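Local coordinates for protein putative methylthioribose-1-phosphate isomerase (PDB 6A34) that probably interconverts methylthioribose-1-phosphate and methylthioribulose-1-phosphate, an aldose-ketose isomerisation of the methionine salvage pathway, at residues A[242-247]-A[255-260]; A[228-233]-A[262-267]; A[177-182]-A[278-283]; A[155-160]-A[340-345]. All coordinates share one frame; numbering follows the deposited sequence.

Contact 1 (A[242-247]-A[255-260]); sequences IIVGAD and FANKIG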
loop_
_atom_site.group_PDB
_atom_site.type_symbol
_atom_site.label_atom_id
_atom_site.label_comp_id
_atom_site.label_asym_id
_atom_site.label_seq_id
_atom_site.Cartn_x
_atom_site.Cartn_y
_atom_site.Cartn_z
ATOM N N ILE A 242 0.923 18.376 1.926
ATOM C CA ILE A 242 1.591 17.114 2.173
ATOM C C ILE A 242 2.998 17.423 2.703
ATOM O O ILE A 242 3.652 18.270 2.201
ATOM C CB ILE A 242 1.640 16.286 0.879
ATOM C CG1 ILE A 242 0.246 15.888 0.402
ATOM C CG2 ILE A 242 2.541 15.096 1.064
ATOM C CD1 ILE A 242 0.173 15.523 -1.068
ATOM N N ILE A 243 3.425 16.743 3.760
ATOM C CA ILE A 243 4.737 16.934 4.289
ATOM C C ILE A 243 5.347 15.557 4.486
ATOM O O ILE A 243 4.691 14.650 5.004
ATOM C CB ILE A 243 4.759 17.796 5.575
ATOM C CG1 ILE A 243 6.200 18.046 6.029
ATOM C CG2 ILE A 243 3.944 17.219 6.701
ATOM C CD1 ILE A 243 6.353 19.110 7.078
ATOM N N VAL A 244 6.591 15.428 4.027
ATOM C CA VAL A 244 7.341 14.209 4.167
ATOM C C VAL A 244 8.727 14.528 4.718
ATOM O O VAL A 244 9.195 15.659 4.654
ATOM C CB VAL A 244 7.446 13.454 2.838
ATOM C CG1 VAL A 244 6.071 13.059 2.325
ATOM C CG2 VAL A 244 8.239 14.253 1.824
ATOM N N GLY A 245 9.369 13.512 5.286
ATOM C CA GLY A 245 10.771 13.624 5.663
ATOM C C GLY A 245 11.660 13.328 4.469
ATOM O O GLY A 245 11.185 13.248 3.355
ATOM N N ALA A 246 12.969 13.180 4.709
ATOM C CA ALA A 246 13.931 12.846 3.655
ATOM C C ALA A 246 15.032 11.975 4.240
ATOM O O ALA A 246 15.592 12.330 5.269
ATOM C CB ALA A 246 14.510 14.101 3.058
ATOM N N ASP A 247 15.359 10.866 3.571
ATOM C CA ASP A 247 16.526 10.097 3.956
ATOM C C ASP A 247 17.782 10.815 3.441
ATOM O O ASP A 247 18.787 10.830 4.110
ATOM C CB ASP A 247 16.356 8.622 3.604
ATOM C CG ASP A 247 15.233 8.051 4.467
ATOM O OD1 ASP A 247 15.481 7.786 5.678
ATOM O OD2 ASP A 247 14.088 7.964 3.967
ATOM N N PHE A 255 15.461 14.335 -3.717
ATOM C CA PHE A 255 15.666 13.636 -2.455
ATOM C C PHE A 255 15.142 12.199 -2.520
ATOM O O PHE A 255 14.202 11.881 -3.250
ATOM C CB PHE A 255 15.050 14.406 -1.284
ATOM C CG PHE A 255 13.547 14.469 -1.267
ATOM C CD1 PHE A 255 12.859 15.278 -2.156
ATOM C CD2 PHE A 255 12.818 13.758 -0.337
ATOM C CE1 PHE A 255 11.472 15.332 -2.137
ATOM C CE2 PHE A 255 11.435 13.818 -0.328
ATOM C CZ PHE A 255 10.764 14.581 -1.237
ATOM N N ALA A 256 15.798 11.358 -1.721
ATOM C CA ALA A 256 15.428 9.996 -1.442
ATOM C C ALA A 256 14.563 9.959 -0.185
ATOM O O ALA A 256 14.839 10.647 0.785
ATOM C CB ALA A 256 16.678 9.167 -1.270
ATOM N N ASN A 257 13.479 9.190 -0.224
ATOM C CA ASN A 257 12.650 8.999 0.977
ATOM C C ASN A 257 11.961 7.644 0.814
ATOM O O ASN A 257 12.050 7.062 -0.271
ATOM C CB ASN A 257 11.693 10.172 1.221
ATOM C CG ASN A 257 11.132 10.190 2.629
ATOM O OD1 ASN A 257 11.893 10.118 3.597
ATOM N ND2 ASN A 257 9.808 10.207 2.755
ATOM N N LYS A 258 11.320 7.158 1.892
ATOM C CA LYS A 258 10.661 5.883 1.901
ATOM C C LYS A 258 9.789 5.764 0.658
ATOM O O LYS A 258 9.040 6.723 0.296
ATOM C CB LYS A 258 9.748 5.669 3.115
ATOM C CG LYS A 258 9.664 4.220 3.588
ATOM C CD LYS A 258 11.024 3.635 4.010
ATOM C CE LYS A 258 10.943 2.493 5.003
ATOM N NZ LYS A 258 12.166 1.641 4.970
ATOM N N ILE A 259 9.803 4.548 0.114
ATOM C CA ILE A 259 9.064 4.173 -1.074
ATOM C C ILE A 259 7.609 4.641 -0.955
ATOM O O ILE A 259 6.930 4.481 0.080
ATOM C CB ILE A 259 9.173 2.661 -1.318
ATOM C CG1 ILE A 259 8.667 2.268 -2.702
ATOM C CG2 ILE A 259 8.458 1.889 -0.220
ATOM C CD1 ILE A 259 9.593 2.666 -3.827
ATOM N N GLY A 260 7.150 5.296 -2.016
ATOM C CA GLY A 260 5.822 5.908 -2.035
ATOM C C GLY A 260 5.851 7.424 -2.053
ATOM O O GLY A 260 4.863 8.040 -2.389
#

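Contact 2 (A[228-233]-A[262-267]); sequences NAAAFV and YMLAVL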
loop_
_atom_site.group_PDB
_atom_site.type_symbol
_atom_site.label_atom_id
_atom_site.label_comp_id
_atom_site.label_asym_id
_atom_site.label_seq_id
_atom_site.Cartn_x
_atom_site.Cartn_y
_atom_site.Cartn_z
ATOM N N ASN A 228 -2.703 3.210 -1.267
ATOM C CA ASN A 228 -3.597 3.285 -2.394
ATOM C C ASN A 228 -4.573 4.449 -2.250
ATOM O O ASN A 228 -5.062 4.963 -3.236
ATOM C CB ASN A 228 -4.423 1.992 -2.558
ATOM C CG ASN A 228 -3.697 0.934 -3.354
ATOM O OD1 ASN A 228 -2.870 1.260 -4.223
ATOM N ND2 ASN A 228 -4.005 -0.319 -3.083
ATOM N N ALA A 229 -4.936 4.815 -1.030
ATOM C CA ALA A 229 -6.009 5.785 -0.902
ATOM C C ALA A 229 -5.483 7.221 -0.886
ATOM O O ALA A 229 -6.277 8.171 -0.770
ATOM C CB ALA A 229 -6.786 5.500 0.378
ATOM N N ALA A 230 -4.165 7.435 -0.903
ATOM C CA ALA A 230 -3.714 8.852 -0.723
ATOM C C ALA A 230 -4.202 9.698 -1.906
ATOM O O ALA A 230 -4.568 10.850 -1.754
ATOM C CB ALA A 230 -2.221 8.924 -0.541
ATOM N N ALA A 231 -4.235 9.101 -3.096
ATOM C CA ALA A 231 -4.638 9.829 -4.297
ATOM C C ALA A 231 -6.113 10.177 -4.188
ATOM O O ALA A 231 -6.533 11.207 -4.589
ATOM C CB ALA A 231 -4.397 8.981 -5.500
ATOM N N PHE A 232 -6.878 9.258 -3.596
ATOM C CA PHE A 232 -8.297 9.416 -3.439
ATOM C C PHE A 232 -8.590 10.574 -2.480
ATOM O O PHE A 232 -9.367 11.486 -2.773
ATOM C CB PHE A 232 -8.928 8.117 -2.933
ATOM C CG PHE A 232 -10.421 8.242 -2.762
ATOM C CD1 PHE A 232 -11.265 8.122 -3.854
ATOM C CD2 PHE A 232 -10.968 8.552 -1.521
ATOM C CE1 PHE A 232 -12.637 8.236 -3.702
ATOM C CE2 PHE A 232 -12.340 8.707 -1.374
ATOM C CZ PHE A 232 -13.171 8.525 -2.464
ATOM N N VAL A 233 -7.933 10.579 -1.328
ATOM C CA VAL A 233 -8.233 11.622 -0.390
ATOM C C VAL A 233 -7.788 12.977 -0.946
ATOM O O VAL A 233 -8.397 13.988 -0.588
ATOM C CB VAL A 233 -7.712 11.343 1.027
ATOM C CG1 VAL A 233 -8.273 10.028 1.530
ATOM C CG2 VAL A 233 -6.209 11.361 1.147
ATOM N N TYR A 262 7.629 9.457 -3.971
ATOM C CA TYR A 262 7.573 9.887 -5.356
ATOM C C TYR A 262 6.128 9.858 -5.843
ATOM O O TYR A 262 5.690 10.787 -6.505
ATOM C CB TYR A 262 8.518 9.076 -6.256
ATOM C CG TYR A 262 8.340 9.365 -7.725
ATOM C CD1 TYR A 262 8.539 10.637 -8.224
ATOM C CD2 TYR A 262 7.948 8.376 -8.616
ATOM C CE1 TYR A 262 8.337 10.933 -9.567
ATOM C CE2 TYR A 262 7.750 8.652 -9.959
ATOM C CZ TYR A 262 7.939 9.933 -10.444
ATOM O OH TYR A 262 7.768 10.206 -11.775
ATOM N N MET A 263 5.394 8.806 -5.483
ATOM C CA MET A 263 3.953 8.658 -5.828
ATOM C C MET A 263 3.150 9.872 -5.338
ATOM O O MET A 263 2.333 10.445 -6.093
ATOM C CB MET A 263 3.351 7.386 -5.224
ATOM C CG MET A 263 1.811 7.289 -5.437
ATOM S SD MET A 263 0.879 7.671 -3.919
ATOM C CE MET A 263 1.265 6.132 -3.090
ATOM N N LEU A 264 3.363 10.226 -4.067
ATOM C CA LEU A 264 2.734 11.395 -3.395
ATOM C C LEU A 264 3.116 12.706 -4.092
ATOM O O LEU A 264 2.304 13.603 -4.220
ATOM C CB LEU A 264 3.205 11.446 -1.935
ATOM C CG LEU A 264 2.644 10.375 -1.006
ATOM C CD1 LEU A 264 3.152 10.599 0.416
ATOM C CD2 LEU A 264 1.120 10.359 -1.065
ATOM N N ALA A 265 4.391 12.853 -4.437
ATOM C CA ALA A 265 4.872 14.081 -5.130
ATOM C C ALA A 265 4.078 14.265 -6.440
ATOM O O ALA A 265 3.592 15.358 -6.729
ATOM C CB ALA A 265 6.365 13.992 -5.384
ATOM N N VAL A 266 3.890 13.176 -7.193
ATOM C CA VAL A 266 3.216 13.256 -8.489
ATOM C C VAL A 266 1.735 13.509 -8.240
ATOM O O VAL A 266 1.189 14.429 -8.798
ATOM C CB VAL A 266 3.465 12.010 -9.357
ATOM C CG1 VAL A 266 2.570 11.967 -10.598
ATOM C CG2 VAL A 266 4.924 11.945 -9.769
ATOM N N LEU A 267 1.133 12.817 -7.277
ATOM C CA LEU A 267 -0.300 13.131 -6.996
ATOM C C LEU A 267 -0.512 14.518 -6.425
ATOM O O LEU A 267 -1.505 15.155 -6.782
ATOM C CB LEU A 267 -0.881 12.088 -6.072
ATOM C CG LEU A 267 -0.946 10.706 -6.701
ATOM C CD1 LEU A 267 -0.953 9.713 -5.553
ATOM C CD2 LEU A 267 -2.180 10.592 -7.574
#

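Contact 3 (A[177-182]-A[278-283]); sequences LGTVGS and VAPLSS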
loop_
_atom_site.group_PDB
_atom_site.type_symbol
_atom_site.label_atom_id
_atom_site.label_comp_id
_atom_site.label_asym_id
_atom_site.label_seq_id
_atom_site.Cartn_x
_atom_site.Cartn_y
_atom_site.Cartn_z
ATOM N N LEU A 177 10.686 14.560 19.236
ATOM C CA LEU A 177 9.745 15.462 18.537
ATOM C C LEU A 177 9.515 15.047 17.073
ATOM O O LEU A 177 8.351 15.088 16.571
ATOM C CB LEU A 177 10.243 16.912 18.606
ATOM C CG LEU A 177 10.465 17.475 20.006
ATOM C CD1 LEU A 177 10.922 18.921 19.919
ATOM C CD2 LEU A 177 9.207 17.364 20.843
ATOM N N GLY A 178 10.601 14.716 16.369
ATOM C CA GLY A 178 10.524 14.328 14.969
ATOM C C GLY A 178 10.904 15.463 14.051
ATOM O O GLY A 178 11.151 16.558 14.513
ATOM N N THR A 179 10.981 15.166 12.749
ATOM C CA THR A 179 11.133 16.180 11.726
ATOM C C THR A 179 9.725 16.605 11.326
ATOM O O THR A 179 9.236 17.702 11.704
ATOM C CB THR A 179 12.079 15.697 10.614
ATOM O OG1 THR A 179 11.639 14.494 9.978
ATOM C CG2 THR A 179 13.467 15.446 11.167
ATOM N N VAL A 180 9.055 15.721 10.581
ATOM C CA VAL A 180 7.646 15.896 10.330
ATOM C C VAL A 180 6.964 16.063 11.701
ATOM O O VAL A 180 6.130 16.949 11.923
ATOM C CB VAL A 180 7.048 14.703 9.540
ATOM C CG1 VAL A 180 5.523 14.758 9.523
ATOM C CG2 VAL A 180 7.568 14.614 8.117
ATOM N N GLY A 181 7.324 15.197 12.635
ATOM C CA GLY A 181 6.628 15.150 13.939
ATOM C C GLY A 181 6.652 16.492 14.667
ATOM O O GLY A 181 5.688 16.873 15.297
ATOM N N SER A 182 7.759 17.224 14.559
ATOM C CA SER A 182 7.877 18.518 15.201
ATOM C C SER A 182 6.911 19.507 14.569
ATOM O O SER A 182 6.259 20.273 15.258
ATOM C CB SER A 182 9.270 19.047 15.152
ATOM O OG SER A 182 9.382 20.116 16.068
ATOM N N VAL A 278 10.963 17.946 4.882
ATOM C CA VAL A 278 11.523 18.526 6.072
ATOM C C VAL A 278 12.675 17.619 6.504
ATOM O O VAL A 278 12.490 16.384 6.593
ATOM C CB VAL A 278 10.471 18.709 7.188
ATOM C CG1 VAL A 278 9.650 17.454 7.451
ATOM C CG2 VAL A 278 11.100 19.196 8.490
ATOM N N ALA A 279 13.856 18.222 6.713
ATOM C CA ALA A 279 15.054 17.535 7.203
ATOM C C ALA A 279 16.078 18.537 7.723
ATOM O O ALA A 279 16.071 19.690 7.291
ATOM C CB ALA A 279 15.659 16.729 6.113
ATOM N N PRO A 280 16.993 18.121 8.634
ATOM C CA PRO A 280 18.091 18.977 9.083
ATOM C C PRO A 280 19.160 19.101 7.996
ATOM O O PRO A 280 19.199 18.260 7.101
ATOM C CB PRO A 280 18.619 18.260 10.336
ATOM C CG PRO A 280 18.291 16.803 10.107
ATOM C CD PRO A 280 17.050 16.779 9.234
ATOM N N LEU A 281 19.998 20.146 8.085
ATOM C CA LEU A 281 21.111 20.411 7.138
ATOM C C LEU A 281 22.003 19.176 6.920
ATOM O O LEU A 281 22.478 18.950 5.815
ATOM C CB LEU A 281 21.943 21.599 7.628
ATOM C CG LEU A 281 21.774 22.887 6.819
ATOM C CD1 LEU A 281 20.312 23.261 6.677
ATOM C CD2 LEU A 281 22.560 24.023 7.444
ATOM N N SER A 282 22.198 18.364 7.959
ATOM C CA SER A 282 23.085 17.229 7.918
ATOM C C SER A 282 22.548 16.129 6.989
ATOM O O SER A 282 23.273 15.185 6.696
ATOM C CB SER A 282 23.326 16.695 9.314
ATOM O OG SER A 282 22.113 16.241 9.891
ATOM N N SER A 283 21.287 16.233 6.550
ATOM C CA SER A 283 20.689 15.247 5.618
ATOM C C SER A 283 20.854 15.709 4.165
ATOM O O SER A 283 20.499 14.987 3.250
ATOM C CB SER A 283 19.226 14.998 5.927
ATOM O OG SER A 283 19.062 14.618 7.278
HETATM O O HOH W 1 13.295 14.042 7.792
#

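Contact 4 (A[155-160]-A[340-345]); sequences AEVLPE and VVWPPF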
loop_
_atom_site.group_PDB
_atom_site.type_symbol
_atom_site.label_atom_id
_atom_site.label_comp_id
_atom_site.label_asym_id
_atom_site.label_seq_id
_atom_site.Cartn_x
_atom_site.Cartn_y
_atom_site.Cartn_z
ATOM N N ALA A 155 5.781 24.997 10.594
ATOM C CA ALA A 155 4.450 25.418 11.024
ATOM C C ALA A 155 4.079 26.798 10.441
ATOM O O ALA A 155 2.896 27.052 10.267
ATOM C CB ALA A 155 4.358 25.405 12.532
ATOM N N GLU A 156 5.066 27.656 10.136
ATOM C CA GLU A 156 4.817 28.986 9.509
ATOM C C GLU A 156 4.299 28.835 8.068
ATOM O O GLU A 156 3.556 29.676 7.599
ATOM C CB GLU A 156 6.078 29.853 9.369
ATOM C CG GLU A 156 6.664 30.395 10.666
ATOM C CD GLU A 156 5.785 31.315 11.504
ATOM O OE1 GLU A 156 6.048 31.433 12.726
ATOM O OE2 GLU A 156 4.847 31.926 10.945
ATOM N N VAL A 157 4.751 27.799 7.349
ATOM C CA VAL A 157 4.590 27.743 5.890
ATOM C C VAL A 157 3.458 26.791 5.489
ATOM O O VAL A 157 2.903 26.978 4.440
ATOM C CB VAL A 157 5.905 27.377 5.169
ATOM C CG1 VAL A 157 6.973 28.465 5.311
ATOM C CG2 VAL A 157 6.449 26.028 5.594
ATOM N N LEU A 158 3.160 25.748 6.278
ATOM C CA LEU A 158 2.021 24.881 5.975
ATOM C C LEU A 158 0.728 25.638 6.246
ATOM O O LEU A 158 0.632 26.407 7.198
ATOM C CB LEU A 158 2.011 23.614 6.832
ATOM C CG LEU A 158 3.114 22.591 6.601
ATOM C CD1 LEU A 158 2.653 21.216 7.062
ATOM C CD2 LEU A 158 3.559 22.546 5.163
ATOM N N PRO A 159 -0.340 25.347 5.480
ATOM C CA PRO A 159 -1.666 25.864 5.801
ATOM C C PRO A 159 -2.267 25.138 7.015
ATOM O O PRO A 159 -1.924 23.986 7.283
ATOM C CB PRO A 159 -2.441 25.542 4.515
ATOM C CG PRO A 159 -1.826 24.249 4.058
ATOM C CD PRO A 159 -0.345 24.427 4.334
ATOM N N GLU A 160 -3.165 25.826 7.725
ATOM C CA GLU A 160 -4.092 25.196 8.622
ATOM C C GLU A 160 -4.962 24.245 7.816
ATOM O O GLU A 160 -5.351 24.563 6.682
ATOM C CB GLU A 160 -5.139 26.124 9.242
ATOM C CG GLU A 160 -4.629 27.484 9.659
ATOM C CD GLU A 160 -5.528 28.142 10.696
ATOM O OE1 GLU A 160 -5.056 29.124 11.332
ATOM O OE2 GLU A 160 -6.702 27.653 10.864
ATOM N N VAL A 340 13.425 27.712 5.615
ATOM C CA VAL A 340 12.807 27.033 4.511
ATOM C C VAL A 340 13.524 27.491 3.247
ATOM O O VAL A 340 13.702 28.669 3.079
ATOM C CB VAL A 340 11.308 27.320 4.404
ATOM C CG1 VAL A 340 10.709 26.506 3.266
ATOM C CG2 VAL A 340 10.560 27.062 5.701
ATOM N N VAL A 341 13.949 26.524 2.430
ATOM C CA VAL A 341 14.543 26.710 1.148
ATOM C C VAL A 341 13.441 26.664 0.078
ATOM O O VAL A 341 12.727 25.722 -0.023
ATOM C CB VAL A 341 15.589 25.614 0.866
ATOM C CG1 VAL A 341 16.358 25.889 -0.410
ATOM C CG2 VAL A 341 16.544 25.435 2.032
ATOM N N TRP A 342 13.424 27.674 -0.779
ATOM C CA TRP A 342 12.492 27.850 -1.853
ATOM C C TRP A 342 13.199 27.587 -3.188
ATOM O O TRP A 342 14.427 27.614 -3.268
ATOM C CB TRP A 342 11.932 29.271 -1.762
ATOM C CG TRP A 342 11.250 29.554 -0.464
ATOM C CD1 TRP A 342 11.673 30.426 0.504
ATOM C CD2 TRP A 342 10.015 28.981 0.021
ATOM N NE1 TRP A 342 10.786 30.438 1.539
ATOM C CE2 TRP A 342 9.760 29.566 1.278
ATOM C CE3 TRP A 342 9.125 28.018 -0.460
ATOM C CZ2 TRP A 342 8.638 29.252 2.040
ATOM C CZ3 TRP A 342 8.010 27.707 0.290
ATOM C CH2 TRP A 342 7.775 28.309 1.527
ATOM N N PRO A 343 12.470 27.305 -4.290
ATOM C CA PRO A 343 13.108 27.172 -5.602
ATOM C C PRO A 343 13.756 28.514 -5.961
ATOM O O PRO A 343 13.265 29.536 -5.536
ATOM C CB PRO A 343 11.982 26.816 -6.575
ATOM C CG PRO A 343 10.757 26.534 -5.704
ATOM C CD PRO A 343 11.014 27.145 -4.344
ATOM N N PRO A 344 14.864 28.530 -6.706
ATOM C CA PRO A 344 15.534 27.370 -7.278
ATOM C C PRO A 344 16.434 26.745 -6.210
ATOM O O PRO A 344 17.188 27.468 -5.551
ATOM C CB PRO A 344 16.325 27.915 -8.474
ATOM C CG PRO A 344 16.478 29.399 -8.161
ATOM C CD PRO A 344 15.255 29.785 -7.353
ATOM N N PHE A 345 16.297 25.427 -6.007
ATOM C CA PHE A 345 16.874 24.764 -4.843
ATOM C C PHE A 345 18.400 24.736 -4.921
ATOM O O PHE A 345 19.055 24.897 -3.894
ATOM C CB PHE A 345 16.304 23.358 -4.636
ATOM C CG PHE A 345 14.836 23.379 -4.308
ATOM C CD1 PHE A 345 14.389 23.959 -3.144
ATOM C CD2 PHE A 345 13.905 22.913 -5.212
ATOM C CE1 PHE A 345 13.040 24.042 -2.878
ATOM C CE2 PHE A 345 12.555 22.989 -4.943
ATOM C CZ PHE A 345 12.127 23.556 -3.777
#

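Contact 1 (A[242-247]-A[255-260])
Phe255 starts the contact by laying its ring obliquely against Val244 CG2, which sits 3.9 Å from Phe255 CE2, and against the methyl of Ala246, whose CB is 3.8 Å from Phe255 CD2. Its chi1 of 68° holds the ring between the backbone N and the carbonyl carbon, turned toward segment 242-247. Ala256 accepts a hydrogen bond: Asp247 N donates to Ala256 O over 2.8 Å. This bond is bent, with 138° at the hydrogen, and the donor lies 24° off the carbonyl plane. At Asn257 the backbones come nearest, its CA 4.9 Å from Ala246 CA. The carboxamide reaches the carbonyl of Gly245 and the carboxylate of Asp247, and the amide and carboxylate planes lie close to parallel. Asp247 is the predicted proton donor, and Asn257 and Lys258 are predicted to bind substrate, so this is probably one wall of the active site. Lys258 NZ stands 6.7 Å from Asp247 OD2, and its side chain runs close to Cys167 and Gln206. Strand 241-244 lies between strands 161-165 and 275-278 of the large sheet, while strand 255-258 belongs to the smaller sheet and leads into helix 261-270.

Contact 2 (A[228-233]-A[262-267])
Leu264 and Leu267 share a first torsion, chi1 -72° and -65°, with CG anti to the carbonyl carbon and beside the backbone N; one helical turn apart, both branched ends are thereby brought up to the alanines of helix 230-235. In Leu264 the chain runs on fully extended to CD1, chi2 -177°, which leaves CD2 as the branch that turns off to Ala230. That methyl meets Ala230 CB at 3.7 Å, a plain methyl-to-methyl touch. Leu267 uses both of its branches: CD2 is 3.4 Å from Ala231 CB and CD1 is 3.5 Å from the same atom, so the alanine methyl is pressed into the fork of the leucine. The CD2 approach is tighter than usual for two carbons. Because the first helix offers only methyls here, the backbones can come close, Ala231 CA lying 6.1 Å from Leu267 CA. Met234, further along helix 230-235, packs on both leucines, and Asp199 at the end of strand 193-199 touches Ala230 and Leu264.

The same two segments also reach the second subunit: Tyr262 OH is hydrogen-bonded to His271 of that chain, Asn228 ND2 to its Arg202 O, and Phe232 packs on its Tyr319. All four residues that touch are buried. Here alanine-on-leucine packing joins two of the helices that connect the sheet strands, in keeping with the Rossmann-like domain of this family: helix 230-235 links parallel strands 222-225 and 241-244, and helix 261-270 leads into strand 275-278.

Contact 3 (A[177-182]-A[278-283])
Val180 and Val278 form the apolar part of the contact, their side chains crossing at about a right angle with Val180 CG2 3.6 Å from Val278 CG1. That Val278 methyl lies between its own backbone N and carbonyl carbon, chi1 50°, and it also comes up to the start of the helix, 3.6 Å from Val180 N. The other branch, Val278 CG2, faces the peptide of Thr179, with 4.0 Å to Thr179 O. A looser touch follows, Thr179 CG2 to Pro280 CD at 4.3 Å.

The polar part runs through a single water. Thr179 OG1 and the backbone carbonyl of Val278 are too far apart to bond directly, 4.0 Å between OG1 and O. The water fills in, lying 2.8 Å from Thr179 OG1 and donating over 2.8 Å to Val278 O. A chi1 of 59° points OG1 to the water and leaves CG2 of Thr179 for Pro280.

Thr179 stands right before helix 180-189, and Val278 lies in the C-terminal part of strand 275-278, so the first turn of a helix is seated on the end of a strand. Met150 of helix 125-157 packs against Thr179, Val278 and Pro280, Ile335 of strand 333-336 touches Val278, and Ala169 lies against Thr179 and Val180.

Contact 4 (A[155-160]-A[340-345])
Trp342, whose indole meets Val157 across this contact, has its backbone O hydrogen-bonded to Asn348 ND2 in helix 345-354, which ties down the chain just where it leaves strand 339-341. The contact itself is purely apolar and small, 113 Å² of buried surface in all, and sits near the protein surface. One methyl does most of the work. Val157 CG1 lies at the edge of the indole, near the ring plane, 3.8 Å from Trp342 CZ2 and 3.9 Å from Trp342 CH2. The valine and the tryptophan approach from opposite directions, and the methyl meets the benzo edge. The same Val157 CG1 also touches Val340 CG2 at 3.9 Å and is thus shared between two residues of the other segment.

Val340 divides its branches. With chi1 at -177°, its CG1 is anti to the backbone N and packs 3.6 Å from the plane of the Trp342 indole, offset toward the rim, while CG2 is left to meet Val157. A hexane-1,6-diol molecule, probably from the crystallisation liquor, lies about 4 Å from the tryptophan side chain.

Val157 stands near the C-terminal end of the long helix 125-157, and Val340 lies on strand 339-341, an outermost strand of the large sheet. Phe276 of strand 275-278 packs against both Val157 and Trp342, and Val341 turns instead to helix 345-354.

Going from the N terminus, the first halves open in the order 155-160, 177-182, 228-233 and 242-247, and the second halves close them in exactly the reverse order. The four loops are therefore concentric and none crosses another: contact 1 is innermost, then contact 2, contact 3 and finally contact 4. Strand 241-244 is common ground. Its Val244 O probably bonds to Val278 N of contact 3, its Val244 CG1 touches Leu264 of contact 2, and Ile243 reaches Leu158 of contact 4. Contacts 1 and 2 both reach the second subunit, contact 1 joins the two sheets, contact 3 joins the start of helix 180-189 to strand 275-278, and contact 4 brings helix 125-157 to the edge strand.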